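Local coordinates for BH2331 protein (PDB 1VL5) that belongs to the methyltransferase superfamily and probably transfers methyl groups from S-adenosylmethionine, at residues A[31-36]-A[135-140]; A[50-55]-A[62-67]. All coordinates share one frame; numbering follows the deposited sequence.

Contact 1 (A[31-36]-A[135-140])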
loop_
_atom_site.group_PDB
_atom_site.type_symbol
_atom_site.label_atom_id
_atom_site.label_comp_id
_atom_site.label_asym_id
_atom_site.label_seq_id
_atom_site.Cartn_x
_atom_site.Cartn_y
_atom_site.Cartn_z
ATOM N N GLN A 31 -5.510 11.233 -10.155
ATOM C CA GLN A 31 -5.853 12.661 -10.024
ATOM C C GLN A 31 -4.797 13.402 -9.219
ATOM O O GLN A 31 -4.319 14.447 -9.639
ATOM C CB GLN A 31 -7.220 12.779 -9.351
ATOM C CG GLN A 31 -7.813 14.150 -9.222
ATOM C CD GLN A 31 -9.080 14.141 -8.314
ATOM O OE1 GLN A 31 -9.044 13.700 -7.151
ATOM N NE2 GLN A 31 -10.205 14.620 -8.869
ATOM N N ILE A 32 -4.458 12.871 -8.047
ATOM C CA ILE A 32 -3.468 13.494 -7.142
ATOM C C ILE A 32 -2.088 13.555 -7.806
ATOM O O ILE A 32 -1.342 14.502 -7.594
ATOM C CB ILE A 32 -3.393 12.736 -5.771
ATOM C CG1 ILE A 32 -4.756 12.766 -5.009
ATOM C CG2 ILE A 32 -2.330 13.272 -4.895
ATOM C CD1 ILE A 32 -5.438 14.112 -5.049
ATOM N N ALA A 33 -1.786 12.572 -8.656
ATOM C CA ALA A 33 -0.483 12.515 -9.342
ATOM C C ALA A 33 -0.206 13.751 -10.179
ATOM O O ALA A 33 0.910 14.248 -10.245
ATOM C CB ALA A 33 -0.399 11.241 -10.211
ATOM N N ALA A 34 -1.245 14.241 -10.847
ATOM C CA ALA A 34 -1.158 15.466 -11.609
ATOM C C ALA A 34 -0.147 15.277 -12.760
ATOM O O ALA A 34 0.742 16.068 -12.964
ATOM C CB ALA A 34 -0.790 16.641 -10.726
ATOM N N LEU A 35 -0.337 14.213 -13.524
ATOM C CA LEU A 35 0.647 13.785 -14.523
ATOM C C LEU A 35 0.796 14.765 -15.626
ATOM O O LEU A 35 -0.187 15.384 -16.047
ATOM C CB LEU A 35 0.239 12.460 -15.121
ATOM C CG LEU A 35 0.115 11.276 -14.204
ATOM C CD1 LEU A 35 -0.414 10.131 -15.066
ATOM C CD2 LEU A 35 1.462 10.954 -13.563
ATOM N N LYS A 36 2.011 14.853 -16.148
ATOM C CA LYS A 36 2.353 15.752 -17.261
ATOM C C LYS A 36 2.599 15.043 -18.609
ATOM O O LYS A 36 2.631 15.715 -19.623
ATOM C CB LYS A 36 3.595 16.565 -16.926
ATOM C CG LYS A 36 3.515 17.381 -15.636
ATOM N N GLN A 135 8.252 13.034 -7.372
ATOM C CA GLN A 135 7.308 12.783 -6.292
ATOM C C GLN A 135 7.171 11.301 -5.931
ATOM O O GLN A 135 7.291 10.438 -6.771
ATOM C CB GLN A 135 5.932 13.361 -6.639
ATOM C CG GLN A 135 5.376 12.831 -7.997
ATOM C CD GLN A 135 3.928 13.240 -8.275
ATOM O OE1 GLN A 135 3.079 13.215 -7.383
ATOM N NE2 GLN A 135 3.632 13.578 -9.530
ATOM N N LEU A 136 6.907 11.050 -4.653
ATOM C CA LEU A 136 6.529 9.737 -4.161
ATOM C C LEU A 136 5.030 9.768 -3.919
ATOM O O LEU A 136 4.538 10.638 -3.239
ATOM C CB LEU A 136 7.248 9.424 -2.847
ATOM C CG LEU A 136 6.744 8.201 -2.091
ATOM C CD1 LEU A 136 6.973 6.904 -2.812
ATOM C CD2 LEU A 136 7.434 8.205 -0.687
ATOM N N LEU A 137 4.342 8.763 -4.451
ATOM C CA LEU A 137 2.940 8.536 -4.235
ATOM C C LEU A 137 2.808 7.212 -3.500
ATOM O O LEU A 137 3.009 6.153 -4.074
ATOM C CB LEU A 137 2.232 8.520 -5.607
ATOM C CG LEU A 137 2.177 9.903 -6.302
ATOM C CD1 LEU A 137 1.988 9.767 -7.808
ATOM C CD2 LEU A 137 1.107 10.821 -5.759
ATOM N N LEU A 138 2.405 7.269 -2.230
ATOM C CA LEU A 138 2.351 6.099 -1.375
ATOM C C LEU A 138 0.970 5.899 -0.817
ATOM O O LEU A 138 0.383 6.833 -0.264
ATOM C CB LEU A 138 3.349 6.286 -0.243
ATOM C CG LEU A 138 3.526 5.262 0.886
ATOM C CD1 LEU A 138 3.944 3.920 0.380
ATOM C CD2 LEU A 138 4.569 5.787 1.858
ATOM N N VAL A 139 0.446 4.677 -0.986
ATOM C CA VAL A 139 -0.899 4.299 -0.591
ATOM C C VAL A 139 -0.779 3.025 0.242
ATOM O O VAL A 139 -0.069 2.085 -0.148
ATOM C CB VAL A 139 -1.839 4.030 -1.795
ATOM C CG1 VAL A 139 -3.154 3.396 -1.310
ATOM C CG2 VAL A 139 -2.158 5.299 -2.527
ATOM N N ASP A 140 -1.386 3.044 1.426
ATOM C CA ASP A 140 -1.392 1.902 2.291
ATOM C C ASP A 140 -2.458 2.044 3.350
ATOM O O ASP A 140 -2.953 3.125 3.631
ATOM C CB ASP A 140 -0.013 1.734 2.975
ATOM C CG ASP A 140 0.344 0.252 3.248
ATOM O OD1 ASP A 140 -0.339 -0.646 2.720
ATOM O OD2 ASP A 140 1.286 0.022 4.027
#
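Gln135 and Ala33 meet through one polar bond, made where the helix ending at Ala33 comes down on strand 134-142. The amide NE2 of Gln135 donates to the carbonyl oxygen of Ala33 at 2.9 Å, and the N-H points almost straight at its acceptor (179°). It arrives in the carbonyl plane on a lone pair, while the oxygen lies practically in the plane of the glutamine amide. The CG of Gln135 sits between its own backbone N and carbonyl carbon (chi1 55°), and from there the chain runs extended to the helix end. Lys248 ties the two sides together a second time, its NZ bonding both to Gln135 OE1 and to the Ile32 carbonyl oxygen.

Most of the buried surface is apolar, though it comes down to two approaches. One methyl of Leu137, CD1, rests on Ala33 CB at 3.7 Å, and the other, CD2, approaches CG2 of Ile32 more loosely at 4.3 Å. Alanine suits this place because its single methyl lets the helix backbone come close to the branched leucine.

Ala34, with positive phi, is the first residue to leave helical geometry, and the carbonyl of Ala33 finds its partner in a strand side chain. A leucine in place of Gln135 would probably leave the Ala33 carbonyl oxygen and the Lys248 ammonium each without this partner. The chemistry thus implies a helix terminus fixed in position on a largely apolar sheet face by a buried amide.

Contact 2 (A[50-55]-A[62-67])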
loop_
_atom_site.group_PDB
_atom_site.type_symbol
_atom_site.label_atom_id
_atom_site.label_comp_id
_atom_site.label_asym_id
_atom_site.label_seq_id
_atom_site.Cartn_x
_atom_site.Cartn_y
_atom_site.Cartn_z
ATOM N N HIS A 50 -1.437 -3.412 -11.033
ATOM C CA HIS A 50 -2.555 -2.488 -11.316
ATOM C C HIS A 50 -2.143 -1.041 -11.395
ATOM O O HIS A 50 -2.790 -0.274 -12.082
ATOM C CB HIS A 50 -3.659 -2.613 -10.269
ATOM C CG HIS A 50 -4.383 -3.917 -10.317
ATOM N ND1 HIS A 50 -4.246 -4.804 -11.360
ATOM C CD2 HIS A 50 -5.266 -4.473 -9.463
ATOM C CE1 HIS A 50 -4.997 -5.863 -11.137
ATOM N NE2 HIS A 50 -5.634 -5.683 -9.998
ATOM N N VAL A 51 -1.169 -0.633 -10.583
ATOM C CA VAL A 51 -0.732 0.760 -10.647
ATOM C C VAL A 51 0.014 1.046 -11.978
ATOM O O VAL A 51 -0.282 2.025 -12.669
ATOM C CB VAL A 51 0.059 1.175 -9.383
ATOM C CG1 VAL A 51 0.543 2.629 -9.455
ATOM C CG2 VAL A 51 -0.808 1.030 -8.146
ATOM N N ALA A 52 1.001 0.231 -12.315
ATOM C CA ALA A 52 1.693 0.382 -13.561
ATOM C C ALA A 52 0.714 0.391 -14.706
ATOM O O ALA A 52 0.870 1.158 -15.663
ATOM C CB ALA A 52 2.722 -0.784 -13.780
ATOM N N ASN A 53 -0.270 -0.511 -14.637
ATOM C CA ASN A 53 -1.310 -0.610 -15.669
ATOM C C ASN A 53 -2.046 0.718 -15.862
ATOM O O ASN A 53 -2.248 1.165 -16.987
ATOM C CB ASN A 53 -2.353 -1.627 -15.235
ATOM C CG ASN A 53 -3.368 -1.900 -16.308
ATOM O OD1 ASN A 53 -3.060 -2.531 -17.315
ATOM N ND2 ASN A 53 -4.612 -1.462 -16.069
ATOM N N ALA A 54 -2.442 1.314 -14.729
ATOM C CA ALA A 54 -3.158 2.588 -14.748
ATOM C C ALA A 54 -2.311 3.756 -15.246
ATOM O O ALA A 54 -2.826 4.605 -15.937
ATOM C CB ALA A 54 -3.694 2.888 -13.356
ATOM N N PHE A 55 -1.023 3.792 -14.905
ATOM C CA PHE A 55 -0.154 4.938 -15.217
ATOM C C PHE A 55 0.339 4.893 -16.661
ATOM O O PHE A 55 0.516 5.948 -17.329
ATOM C CB PHE A 55 1.037 5.008 -14.236
ATOM C CG PHE A 55 0.755 5.808 -12.971
ATOM C CD1 PHE A 55 -0.111 5.347 -12.020
ATOM C CD2 PHE A 55 1.352 7.023 -12.764
ATOM C CE1 PHE A 55 -0.385 6.078 -10.874
ATOM C CE2 PHE A 55 1.118 7.732 -11.619
ATOM C CZ PHE A 55 0.231 7.266 -10.674
ATOM N N VAL A 62 7.161 3.084 -17.723
ATOM C CA VAL A 62 6.960 2.538 -16.368
ATOM C C VAL A 62 7.900 1.341 -16.135
ATOM O O VAL A 62 8.033 0.463 -16.990
ATOM C CB VAL A 62 5.509 2.075 -16.107
ATOM C CG1 VAL A 62 5.344 1.609 -14.647
ATOM C CG2 VAL A 62 4.466 3.192 -16.453
ATOM N N VAL A 63 8.539 1.311 -14.963
ATOM C CA VAL A 63 9.247 0.146 -14.524
ATOM C C VAL A 63 8.398 -0.488 -13.465
ATOM O O VAL A 63 8.175 0.103 -12.426
ATOM C CB VAL A 63 10.654 0.473 -13.987
ATOM C CG1 VAL A 63 11.316 -0.744 -13.417
ATOM C CG2 VAL A 63 11.514 1.086 -15.103
ATOM N N ALA A 64 7.926 -1.706 -13.722
ATOM C CA ALA A 64 7.170 -2.494 -12.741
ATOM C C ALA A 64 8.151 -3.381 -12.009
ATOM O O ALA A 64 8.795 -4.267 -12.607
ATOM C CB ALA A 64 6.089 -3.322 -13.485
ATOM N N PHE A 65 8.256 -3.165 -10.700
ATOM C CA PHE A 65 9.345 -3.703 -9.900
ATOM C C PHE A 65 8.812 -4.589 -8.769
ATOM O O PHE A 65 7.961 -4.146 -7.962
ATOM C CB PHE A 65 10.060 -2.476 -9.331
ATOM C CG PHE A 65 11.241 -2.757 -8.471
ATOM C CD1 PHE A 65 12.427 -3.278 -9.018
ATOM C CD2 PHE A 65 11.222 -2.422 -7.128
ATOM C CE1 PHE A 65 13.539 -3.483 -8.230
ATOM C CE2 PHE A 65 12.335 -2.628 -6.349
ATOM C CZ PHE A 65 13.505 -3.184 -6.932
ATOM N N ASP A 66 9.332 -5.805 -8.648
ATOM C CA ASP A 66 8.948 -6.649 -7.528
ATOM C C ASP A 66 9.999 -7.728 -7.283
ATOM O O ASP A 66 10.968 -7.874 -8.041
ATOM C CB ASP A 66 7.558 -7.269 -7.697
ATOM C CG ASP A 66 6.757 -7.323 -6.399
ATOM O OD1 ASP A 66 7.358 -7.650 -5.330
ATOM O OD2 ASP A 66 5.525 -7.042 -6.442
ATOM N N LEU A 67 9.787 -8.466 -6.211
ATOM C CA LEU A 67 10.816 -9.330 -5.649
ATOM C C LEU A 67 11.126 -10.576 -6.465
ATOM O O LEU A 67 12.253 -11.017 -6.438
ATOM C CB LEU A 67 10.414 -9.771 -4.265
ATOM C CG LEU A 67 10.630 -8.808 -3.131
ATOM C CD1 LEU A 67 9.829 -9.298 -1.946
ATOM C CD2 LEU A 67 12.099 -8.669 -2.764
#
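Val62 turns both of its methyls to helix 50-55: with CG1 anti to the backbone N (chi1 -176°), CG2 falls beside that nitrogen, and the two branches reach successive turns of the helix. CG1 meets CB of Ala52 at 3.7 Å and also lies 4.0 Å from Ala52 CA, so it lies close to the helix backbone as well as to the methyl. CG2 comes within 4.5 Å of CB of Phe55, at the start of that side chain; the ring itself leads off elsewhere, toward Leu29 and Met30 of helix 26-33.

Two residues further along the strand, Ala64 continues the line, its CB 4.2 Å from Ala52 CB. Small residues on both sides suit this spot, because methyl against methyl lets the Ala52 and Ala64 CA atoms approach to 6.2 Å. The branched valine spans Ala52 and Phe55, one methyl for each. Ile79 of helix 69-81 also touches Ala52. No hydrogen bond joins the two segments, and the adhesion is entirely apolar.

At the C-terminal end of the strand, Asp66 is held by two bonds. Its OD2 accepts from the backbone N of Gly47, and OD1 accepts from Leu67 N on its anti lone pair.

The helix axis runs antiparallel to the strand (177°) and 8.8 Å from it, as expected where a helix connects two parallel neighbours. Strand 40-44, helix 50-55 and strand 61-66 form a beta-alpha-beta unit, and Gly47, Gly49 and Ala52 fit a GxGxxA pattern, consistent with the Rossmann-like fold of S-adenosylmethionine-dependent methyltransferases.

In the fold
Both contacts are buried and pack a helix against the same mixed sheet, at centres about 13 Å apart. Contact 2 joins close neighbours in sequence within one beta-alpha-beta unit and is wholly apolar. Contact 1 brings together segments 99 residues apart, enclosing contact 2 in the loop it closes, and adds a side-chain hydrogen bond, consistent with its meeting the end of a helix, where the last carbonyls lack partners further along the helix. Phe55 bridges them: its ring lies against Leu35 (CE2 to CD2 3.8 Å) and its CZ packs on Ala33 and Leu137. The two sites therefore share one hydrophobic layer, joining helix 26-33 to helix 50-55 over the sheet.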